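Local coordinates for protein minor fimbrium anchoring subunit Mfa2 (Porphyromonas gingivalis, PDB 5NFI) that anchors the minor (Mfa1) fimbriae in the outer membrane through its interaction with Mfa1 and regulates their length, at residues A[107-121]-A[133-145]. Residues are numbered along the deposited sequence; the frame is centred on the assembly and turned at random.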
# COMPACT_ATOMS: atom_id res chain seq x y z
N ILE A 107 9.54 6.74 2.58
CA ILE A 107 8.18 7.22 2.66
C ILE A 107 7.57 7.09 4.06
O ILE A 107 6.34 7.13 4.21
CB ILE A 107 7.25 6.51 1.64
CG1 ILE A 107 7.07 5.03 1.99
CG2 ILE A 107 7.73 6.76 0.19
CD1 ILE A 107 6.25 4.28 1.00
N ASP A 108 8.42 6.99 5.08
CA ASP A 108 7.92 7.00 6.46
C ASP A 108 7.08 8.24 6.65
O ASP A 108 7.39 9.28 6.09
CB ASP A 108 9.04 6.99 7.52
CG ASP A 108 10.00 5.82 7.37
OD1 ASP A 108 9.58 4.71 6.96
OD2 ASP A 108 11.20 6.02 7.67
N GLY A 109 6.02 8.12 7.43
CA GLY A 109 5.21 9.26 7.79
C GLY A 109 4.24 9.69 6.71
O GLY A 109 3.64 10.74 6.82
N THR A 110 4.11 8.88 5.66
CA THR A 110 3.12 9.15 4.62
C THR A 110 2.07 8.05 4.54
O THR A 110 2.35 6.88 4.76
CB THR A 110 3.77 9.27 3.23
OG1 THR A 110 3.91 7.97 2.65
CG2 THR A 110 5.12 9.96 3.31
N THR A 111 0.85 8.42 4.20
CA THR A 111 -0.20 7.45 3.95
C THR A 111 -0.54 7.48 2.48
O THR A 111 -0.45 8.53 1.85
CB THR A 111 -1.44 7.74 4.77
OG1 THR A 111 -1.67 9.16 4.80
CG2 THR A 111 -1.24 7.24 6.18
N LEU A 112 -0.89 6.33 1.92
CA LEU A 112 -1.33 6.29 0.54
C LEU A 112 -2.62 5.54 0.48
O LEU A 112 -2.74 4.46 1.07
CB LEU A 112 -0.30 5.63 -0.36
CG LEU A 112 -0.71 5.58 -1.83
CD1 LEU A 112 -0.52 6.94 -2.46
CD2 LEU A 112 0.07 4.50 -2.58
N TRP A 113 -3.60 6.08 -0.23
CA TRP A 113 -4.94 5.50 -0.17
C TRP A 113 -5.57 5.22 -1.52
O TRP A 113 -5.37 5.99 -2.46
CB TRP A 113 -5.87 6.43 0.60
CG TRP A 113 -5.42 6.76 1.98
CD1 TRP A 113 -4.44 7.63 2.34
CD2 TRP A 113 -5.97 6.24 3.19
NE1 TRP A 113 -4.33 7.68 3.71
CE2 TRP A 113 -5.26 6.83 4.25
CE3 TRP A 113 -6.97 5.31 3.49
CZ2 TRP A 113 -5.53 6.54 5.58
CZ3 TRP A 113 -7.24 5.03 4.80
CH2 TRP A 113 -6.52 5.64 5.83
N TYR A 114 -6.34 4.14 -1.62
CA TYR A 114 -7.06 3.86 -2.85
C TYR A 114 -8.55 3.55 -2.64
O TYR A 114 -8.94 2.93 -1.66
CB TYR A 114 -6.42 2.71 -3.62
CG TYR A 114 -7.21 2.41 -4.86
CD1 TYR A 114 -7.23 3.31 -5.93
CD2 TYR A 114 -8.00 1.28 -4.94
CE1 TYR A 114 -7.99 3.07 -7.06
CE2 TYR A 114 -8.76 1.03 -6.06
CZ TYR A 114 -8.76 1.93 -7.11
OH TYR A 114 -9.51 1.67 -8.23
N ALA A 115 -9.39 3.98 -3.56
CA ALA A 115 -10.78 3.55 -3.54
C ALA A 115 -11.29 3.23 -4.95
O ALA A 115 -10.90 3.89 -5.92
CB ALA A 115 -11.66 4.61 -2.89
N THR A 116 -12.14 2.22 -5.05
CA THR A 116 -12.94 2.04 -6.25
C THR A 116 -14.38 2.28 -5.87
O THR A 116 -14.87 1.71 -4.90
CB THR A 116 -12.80 0.63 -6.86
OG1 THR A 116 -11.42 0.37 -7.20
CG2 THR A 116 -13.65 0.51 -8.10
N SER A 117 -15.04 3.17 -6.60
CA SER A 117 -16.47 3.37 -6.41
C SER A 117 -17.24 2.23 -7.09
O SER A 117 -16.68 1.47 -7.89
CB SER A 117 -16.91 4.71 -7.00
OG SER A 117 -17.09 4.59 -8.40
N PRO A 118 -18.54 2.11 -6.78
CA PRO A 118 -19.29 1.19 -7.63
C PRO A 118 -19.46 1.78 -9.03
O PRO A 118 -19.13 2.94 -9.26
CB PRO A 118 -20.64 1.06 -6.92
CG PRO A 118 -20.73 2.27 -6.04
CD PRO A 118 -19.33 2.63 -5.66
N VAL A 119 -19.93 0.96 -9.96
CA VAL A 119 -20.29 1.45 -11.26
C VAL A 119 -21.50 2.36 -11.13
O VAL A 119 -22.53 1.97 -10.55
CB VAL A 119 -20.63 0.31 -12.22
CG1 VAL A 119 -21.05 0.88 -13.59
CG2 VAL A 119 -19.46 -0.63 -12.35
N VAL A 120 -21.38 3.57 -11.66
CA VAL A 120 -22.47 4.53 -11.66
C VAL A 120 -22.88 4.79 -13.08
O VAL A 120 -22.23 4.32 -14.02
CB VAL A 120 -22.07 5.84 -10.97
CG1 VAL A 120 -21.70 5.58 -9.52
CG2 VAL A 120 -20.91 6.50 -11.70
N GLU A 121 -23.96 5.55 -13.25
CA GLU A 121 -24.56 5.71 -14.56
C GLU A 121 -25.21 7.07 -14.79
O GLU A 121 -26.20 7.40 -14.14
CB GLU A 121 -25.59 4.61 -14.76
CG GLU A 121 -26.34 4.63 -16.06
CD GLU A 121 -27.33 3.50 -16.10
OE1 GLU A 121 -27.24 2.65 -15.18
OE2 GLU A 121 -28.19 3.47 -17.01
N ILE A 133 -25.41 12.66 -10.57
CA ILE A 133 -25.66 11.50 -9.73
C ILE A 133 -24.75 11.54 -8.51
O ILE A 133 -23.92 12.44 -8.36
CB ILE A 133 -25.45 10.18 -10.49
CG1 ILE A 133 -24.00 10.00 -10.89
CG2 ILE A 133 -26.33 10.15 -11.73
CD1 ILE A 133 -23.79 8.86 -11.84
N HIS A 134 -24.93 10.58 -7.61
CA HIS A 134 -24.10 10.50 -6.42
C HIS A 134 -23.60 9.09 -6.21
O HIS A 134 -24.18 8.14 -6.73
CB HIS A 134 -24.87 10.96 -5.19
CG HIS A 134 -25.25 12.40 -5.24
ND1 HIS A 134 -24.69 13.35 -4.41
CD2 HIS A 134 -26.14 13.06 -6.02
CE1 HIS A 134 -25.22 14.53 -4.67
NE2 HIS A 134 -26.10 14.38 -5.65
N THR A 135 -22.52 8.97 -5.46
CA THR A 135 -21.97 7.68 -5.07
C THR A 135 -21.01 7.86 -3.90
O THR A 135 -20.68 8.99 -3.53
CB THR A 135 -21.25 7.00 -6.25
OG1 THR A 135 -20.93 5.64 -5.91
CG2 THR A 135 -19.97 7.75 -6.60
N ARG A 136 -20.59 6.74 -3.30
CA ARG A 136 -19.61 6.71 -2.23
C ARG A 136 -18.45 5.82 -2.65
O ARG A 136 -18.64 4.90 -3.45
CB ARG A 136 -20.21 6.18 -0.93
CG ARG A 136 -21.34 7.00 -0.39
CD ARG A 136 -21.99 6.38 0.84
NE ARG A 136 -21.17 6.43 2.05
CZ ARG A 136 -20.78 5.37 2.77
NH1 ARG A 136 -21.13 4.14 2.41
NH2 ARG A 136 -20.05 5.55 3.86
N ALA A 137 -17.27 6.09 -2.10
CA ALA A 137 -16.09 5.26 -2.35
C ALA A 137 -15.32 4.97 -1.06
O ALA A 137 -15.13 5.86 -0.24
CB ALA A 137 -15.19 5.92 -3.36
N ASN A 138 -14.86 3.73 -0.89
CA ASN A 138 -14.15 3.32 0.33
C ASN A 138 -12.63 3.35 0.15
O ASN A 138 -12.04 2.55 -0.58
CB ASN A 138 -14.59 1.91 0.75
CG ASN A 138 -14.01 1.48 2.10
OD1 ASN A 138 -13.11 2.12 2.65
ND2 ASN A 138 -14.53 0.38 2.64
N LEU A 139 -11.99 4.29 0.84
CA LEU A 139 -10.55 4.43 0.76
C LEU A 139 -9.92 3.43 1.70
O LEU A 139 -10.20 3.43 2.91
CB LEU A 139 -10.11 5.85 1.12
CG LEU A 139 -10.48 6.96 0.13
CD1 LEU A 139 -10.55 8.29 0.84
CD2 LEU A 139 -9.46 7.02 -1.00
N ARG A 140 -9.10 2.55 1.11
CA ARG A 140 -8.30 1.59 1.82
C ARG A 140 -6.85 2.06 1.82
O ARG A 140 -6.33 2.47 0.78
CB ARG A 140 -8.41 0.22 1.17
CG ARG A 140 -7.44 -0.83 1.72
CD ARG A 140 -7.79 -1.33 3.13
NE ARG A 140 -6.77 -2.29 3.55
CZ ARG A 140 -6.07 -2.20 4.68
NH1 ARG A 140 -6.30 -1.23 5.54
NH2 ARG A 140 -5.14 -3.11 4.94
N GLU A 141 -6.21 2.00 2.98
CA GLU A 141 -4.80 2.39 3.07
C GLU A 141 -3.92 1.31 2.48
O GLU A 141 -4.10 0.13 2.78
CB GLU A 141 -4.39 2.68 4.51
CG GLU A 141 -2.97 3.20 4.58
CD GLU A 141 -2.49 3.46 5.99
OE1 GLU A 141 -3.32 3.30 6.92
OE2 GLU A 141 -1.30 3.84 6.14
N TYR A 142 -2.96 1.73 1.66
CA TYR A 142 -2.04 0.85 0.95
C TYR A 142 -0.65 0.85 1.58
O TYR A 142 0.10 -0.11 1.41
CB TYR A 142 -1.90 1.27 -0.51
CG TYR A 142 -2.87 0.63 -1.48
CD1 TYR A 142 -4.07 0.07 -1.04
CD2 TYR A 142 -2.58 0.58 -2.83
CE1 TYR A 142 -4.94 -0.52 -1.93
CE2 TYR A 142 -3.44 -0.01 -3.72
CZ TYR A 142 -4.61 -0.55 -3.27
OH TYR A 142 -5.47 -1.13 -4.18
N THR A 143 -0.29 1.94 2.26
CA THR A 143 0.94 1.96 3.06
C THR A 143 0.82 1.01 4.26
O THR A 143 -0.26 0.78 4.82
CB THR A 143 1.29 3.36 3.58
OG1 THR A 143 0.09 4.11 3.80
CG2 THR A 143 2.21 4.11 2.63
N ASN A 144 1.96 0.44 4.63
CA ASN A 144 2.06 -0.45 5.77
C ASN A 144 3.28 -0.07 6.54
O ASN A 144 4.32 0.17 5.95
CB ASN A 144 2.14 -1.90 5.34
CG ASN A 144 0.87 -2.38 4.71
OD1 ASN A 144 -0.10 -2.66 5.41
ND2 ASN A 144 0.88 -2.51 3.39
N ARG A 145 3.14 0.00 7.85
CA ARG A 145 4.24 0.29 8.74
C ARG A 145 4.65 -1.01 9.38
O ARG A 145 3.85 -1.67 10.04
CB ARG A 145 3.85 1.34 9.78
CG ARG A 145 3.58 2.71 9.19
CD ARG A 145 2.67 3.53 10.08
NE ARG A 145 1.31 2.98 10.10
CZ ARG A 145 0.39 3.21 9.17
NH1 ARG A 145 -0.82 2.66 9.28
NH2 ARG A 145 0.66 4.00 8.13
O HOH W 1 -13.08 0.46 -2.91
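Tyr114 and Arg140 form a hydrogen-bonded antiparallel pair, Tyr114 N reaching Arg140 O at 2.9 Å and Arg140 N returning to Tyr114 O. A further rung joins Tyr142 N to Leu112 O at 2.8 Å and is almost straight. Beyond Ala115 the pairing changes: Thr116 N donates a hydrogen bond to a water, which donates in turn to Asn138 O, and Pro118, lacking an N-H, packs its ring against Thr135 OG1.

Trp113 and Glu141 share one face of the sheet. The six-membered ring of Trp113 takes CB of Glu141 over its plane, 3.8 Å from its centroid; CG of Glu141 lies anti to the backbone N (chi1 -175°), and the extended chain carries the carboxylate on past the indole. Tyr114 points to the opposite sheet face, where its CB lies over the ring of Tyr142, whose hydroxyl is hydrogen-bonded to Gly174 O. The compact Ala115 methyl fits between Ala137 and Leu139, and farther along Val120 CB meets Ile133 CD1 at 3.6 Å.

Thr143 is the polar link: its OG1 accepts from Leu112 N at 3.1 Å and donates to the anti lone pair of Glu141 OE2. Arg145 NH2 holds the syn lone pair of that oxygen in a 2.8 Å salt bridge, and Arg145 also pairs with Asp249. Two donors thus grip OE2 of the buried Glu141, probably stabilising its negative charge, at the end of the paired backbones away from the hairpin turn, where side-chain bonds take over from the backbone ladder.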